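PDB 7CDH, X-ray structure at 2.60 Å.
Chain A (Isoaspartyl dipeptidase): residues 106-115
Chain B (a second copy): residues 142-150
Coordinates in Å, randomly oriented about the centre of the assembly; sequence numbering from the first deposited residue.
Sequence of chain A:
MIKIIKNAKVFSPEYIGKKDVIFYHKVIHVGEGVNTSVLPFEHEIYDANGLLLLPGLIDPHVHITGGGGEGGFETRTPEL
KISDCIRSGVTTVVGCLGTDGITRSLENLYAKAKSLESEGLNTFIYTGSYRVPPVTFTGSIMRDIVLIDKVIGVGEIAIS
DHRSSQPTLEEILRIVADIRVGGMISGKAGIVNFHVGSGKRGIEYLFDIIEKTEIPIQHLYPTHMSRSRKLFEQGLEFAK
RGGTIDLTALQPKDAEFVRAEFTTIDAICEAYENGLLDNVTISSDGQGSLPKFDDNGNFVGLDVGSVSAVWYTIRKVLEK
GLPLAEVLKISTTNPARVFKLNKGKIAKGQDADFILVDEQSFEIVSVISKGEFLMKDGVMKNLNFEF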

# COMPACT_ATOMS: atom_id res chain seq x y z
N LEU A 106 -14.77 5.29 13.20
CA LEU A 106 -15.98 4.58 12.75
C LEU A 106 -16.18 3.33 13.61
O LEU A 106 -17.34 2.98 13.89
CB LEU A 106 -15.82 4.24 11.27
CG LEU A 106 -16.02 5.42 10.33
CD1 LEU A 106 -15.77 4.99 8.90
CD2 LEU A 106 -17.43 5.99 10.47
N GLU A 107 -15.11 2.68 14.04
CA GLU A 107 -15.21 1.36 14.71
C GLU A 107 -15.81 1.59 16.11
O GLU A 107 -16.61 0.76 16.60
CB GLU A 107 -13.86 0.64 14.79
CG GLU A 107 -13.28 0.26 13.44
CD GLU A 107 -12.59 1.38 12.66
OE1 GLU A 107 -12.50 2.55 13.16
OE2 GLU A 107 -12.17 1.08 11.50
N ASN A 108 -15.47 2.73 16.70
CA ASN A 108 -16.07 3.18 17.98
C ASN A 108 -17.56 3.49 17.77
O ASN A 108 -18.35 3.17 18.68
CB ASN A 108 -15.29 4.37 18.52
CG ASN A 108 -15.77 4.90 19.84
OD1 ASN A 108 -16.04 6.11 19.94
ND2 ASN A 108 -15.79 4.05 20.85
N LEU A 109 -17.92 4.11 16.64
CA LEU A 109 -19.32 4.45 16.31
C LEU A 109 -20.15 3.17 16.25
O LEU A 109 -21.26 3.15 16.78
CB LEU A 109 -19.35 5.18 14.99
CG LEU A 109 -20.76 5.45 14.47
CD1 LEU A 109 -21.46 6.41 15.40
CD2 LEU A 109 -20.72 6.00 13.06
N TYR A 110 -19.61 2.14 15.62
CA TYR A 110 -20.23 0.81 15.48
C TYR A 110 -20.39 0.19 16.87
O TYR A 110 -21.47 -0.35 17.19
CB TYR A 110 -19.34 -0.03 14.55
CG TYR A 110 -19.79 -1.45 14.38
CD1 TYR A 110 -20.73 -1.76 13.42
CD2 TYR A 110 -19.29 -2.50 15.14
CE1 TYR A 110 -21.20 -3.05 13.24
CE2 TYR A 110 -19.73 -3.80 14.96
CZ TYR A 110 -20.71 -4.07 14.01
OH TYR A 110 -21.20 -5.32 13.75
N ALA A 111 -19.30 0.18 17.64
CA ALA A 111 -19.24 -0.46 18.98
C ALA A 111 -20.31 0.19 19.87
O ALA A 111 -21.06 -0.55 20.50
CB ALA A 111 -17.85 -0.35 19.59
N LYS A 112 -20.34 1.53 19.93
CA LYS A 112 -21.38 2.31 20.65
C LYS A 112 -22.78 1.94 20.16
O LYS A 112 -23.61 1.61 21.01
CB LYS A 112 -21.17 3.81 20.50
CG LYS A 112 -22.15 4.67 21.27
CD LYS A 112 -22.32 4.25 22.71
CE LYS A 112 -22.76 5.40 23.59
NZ LYS A 112 -23.05 4.95 24.98
N ALA A 113 -23.01 1.90 18.84
CA ALA A 113 -24.31 1.50 18.27
C ALA A 113 -24.69 0.09 18.75
O ALA A 113 -25.89 -0.17 18.99
CB ALA A 113 -24.32 1.59 16.76
N LYS A 114 -23.72 -0.79 18.91
CA LYS A 114 -23.97 -2.19 19.33
C LYS A 114 -24.31 -2.24 20.82
O LYS A 114 -25.16 -3.08 21.20
CB LYS A 114 -22.77 -3.11 19.10
CG LYS A 114 -22.64 -3.56 17.66
CD LYS A 114 -23.70 -4.53 17.32
CE LYS A 114 -23.45 -5.29 16.05
NZ LYS A 114 -23.92 -6.68 16.20
N SER A 115 -23.68 -1.39 21.63
CA SER A 115 -23.94 -1.44 23.08
C SER A 115 -25.29 -0.77 23.39
O SER A 115 -26.01 -1.31 24.26
CB SER A 115 -22.81 -0.89 23.90
OG SER A 115 -22.67 0.48 23.70
N MET B 142 -9.56 -10.45 12.91
CA MET B 142 -10.13 -9.88 14.14
C MET B 142 -11.12 -8.78 13.76
O MET B 142 -12.19 -8.74 14.36
CB MET B 142 -9.05 -9.33 15.06
CG MET B 142 -9.61 -8.86 16.36
SD MET B 142 -8.39 -8.10 17.45
CE MET B 142 -7.44 -9.53 17.96
N ARG B 143 -10.78 -7.92 12.79
CA ARG B 143 -11.72 -6.89 12.29
C ARG B 143 -12.92 -7.55 11.62
O ARG B 143 -14.01 -7.01 11.81
CB ARG B 143 -11.08 -5.93 11.30
CG ARG B 143 -10.10 -4.97 11.94
CD ARG B 143 -9.39 -4.19 10.84
NE ARG B 143 -10.38 -3.32 10.26
CZ ARG B 143 -10.70 -2.16 10.80
NH1 ARG B 143 -10.09 -1.79 11.92
NH2 ARG B 143 -11.65 -1.41 10.22
N ASP B 144 -12.73 -8.66 10.91
CA ASP B 144 -13.83 -9.39 10.22
C ASP B 144 -14.90 -9.80 11.23
O ASP B 144 -16.08 -9.46 11.04
CB ASP B 144 -13.32 -10.58 9.43
CG ASP B 144 -12.57 -10.25 8.16
OD1 ASP B 144 -12.40 -9.03 7.86
OD2 ASP B 144 -12.16 -11.23 7.45
N ILE B 145 -14.50 -10.45 12.31
CA ILE B 145 -15.47 -10.97 13.32
C ILE B 145 -16.04 -9.80 14.12
O ILE B 145 -17.17 -9.87 14.50
CB ILE B 145 -14.82 -12.07 14.18
CG1 ILE B 145 -15.88 -12.79 15.02
CG2 ILE B 145 -13.69 -11.50 15.01
CD1 ILE B 145 -15.41 -14.11 15.64
N VAL B 146 -15.34 -8.70 14.31
CA VAL B 146 -15.92 -7.58 15.11
C VAL B 146 -16.94 -6.86 14.22
O VAL B 146 -18.07 -6.69 14.68
CB VAL B 146 -14.81 -6.71 15.73
CG1 VAL B 146 -15.33 -5.43 16.39
CG2 VAL B 146 -14.01 -7.48 16.74
N LEU B 147 -16.63 -6.61 12.94
CA LEU B 147 -17.42 -5.67 12.10
C LEU B 147 -18.57 -6.34 11.32
O LEU B 147 -19.51 -5.63 10.94
CB LEU B 147 -16.49 -4.97 11.11
CG LEU B 147 -15.45 -4.03 11.71
CD1 LEU B 147 -14.75 -3.27 10.59
CD2 LEU B 147 -16.07 -3.05 12.70
N ILE B 148 -18.48 -7.62 11.01
CA ILE B 148 -19.45 -8.37 10.15
C ILE B 148 -20.28 -9.35 11.00
O ILE B 148 -19.75 -10.38 11.41
CB ILE B 148 -18.66 -9.09 9.06
CG1 ILE B 148 -17.85 -8.10 8.24
CG2 ILE B 148 -19.58 -9.91 8.20
CD1 ILE B 148 -16.76 -8.75 7.47
N ASP B 149 -21.55 -9.04 11.22
CA ASP B 149 -22.48 -9.82 12.07
C ASP B 149 -22.30 -11.32 11.80
O ASP B 149 -22.00 -12.03 12.75
CB ASP B 149 -23.91 -9.27 11.95
CG ASP B 149 -24.23 -8.26 13.07
OD1 ASP B 149 -23.74 -8.48 14.21
OD2 ASP B 149 -24.96 -7.26 12.81
N LYS B 150 -22.38 -11.80 10.57
CA LYS B 150 -22.48 -13.26 10.31
C LYS B 150 -21.14 -13.98 10.54
O LYS B 150 -21.17 -15.21 10.60
CB LYS B 150 -22.99 -13.51 8.89
CG LYS B 150 -24.49 -13.30 8.71
CD LYS B 150 -25.02 -13.86 7.42
CE LYS B 150 -26.46 -13.48 7.17
NZ LYS B 150 -27.35 -14.09 8.17
O HOH W 1 -22.08 -6.08 10.97
O HOH W 2 -20.36 -8.01 14.55

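Two water molecules hydrogen-bond to the hydroxyl of Tyr A110 and tie it to the C-terminal end of the helix in the second copy, where the chain leaves helical geometry at Ile B148. Water 1 lies 3.0 Å from Tyr A110 OH, donates to Leu B147 O at 2.6 Å and accepts from Asp B149 N at 3.0 Å. Water 2 lies 2.9 Å from Tyr A110 OH and donates to Val B146 O at 2.6 Å, with a weak second bond to Asp B149 OD1 at 3.4 Å. Carbonyls in the last turn of a helix lack the usual amide partners, and here the waters supply protons to two of them.

The tyrosine projects from a helix, residues 106-115, whose axis runs at 39° to that of helix 142-147 and comes no closer than 11.8 Å. At this separation the backbones do not touch; even the nearest CA atoms, of Glu A107 and Leu B147, are 7.8 Å apart, and side chains must span the gap. Glu A107, Tyr A110 and Lys A114, spaced three and four residues apart, all direct their CA-to-CB bonds toward the other copy.

A salt bridge forms at each end of this row. Arg B143 NH2 donates to Glu A107 OE2 at 2.8 Å, with a nearly linear N-H...O angle of 173°; the carboxylate oxygen meets the guanidinium at its edge, near its plane, where the N-H bonds point. Seven residues along, Lys A114 NZ donates to Asp B149 OD1 at 2.7 Å, again pairing opposite charges.

Between the bridges, an apolar contact lies beside the water-mediated one. Leu B147 extends a methyl over one face of the Tyr A110 ring, with the two CD2 atoms 4.1 Å apart. The aromatic ring thus packs against leucine while its hydroxyl reaches the hydrated helix end. Together the stretches bury 324 Å².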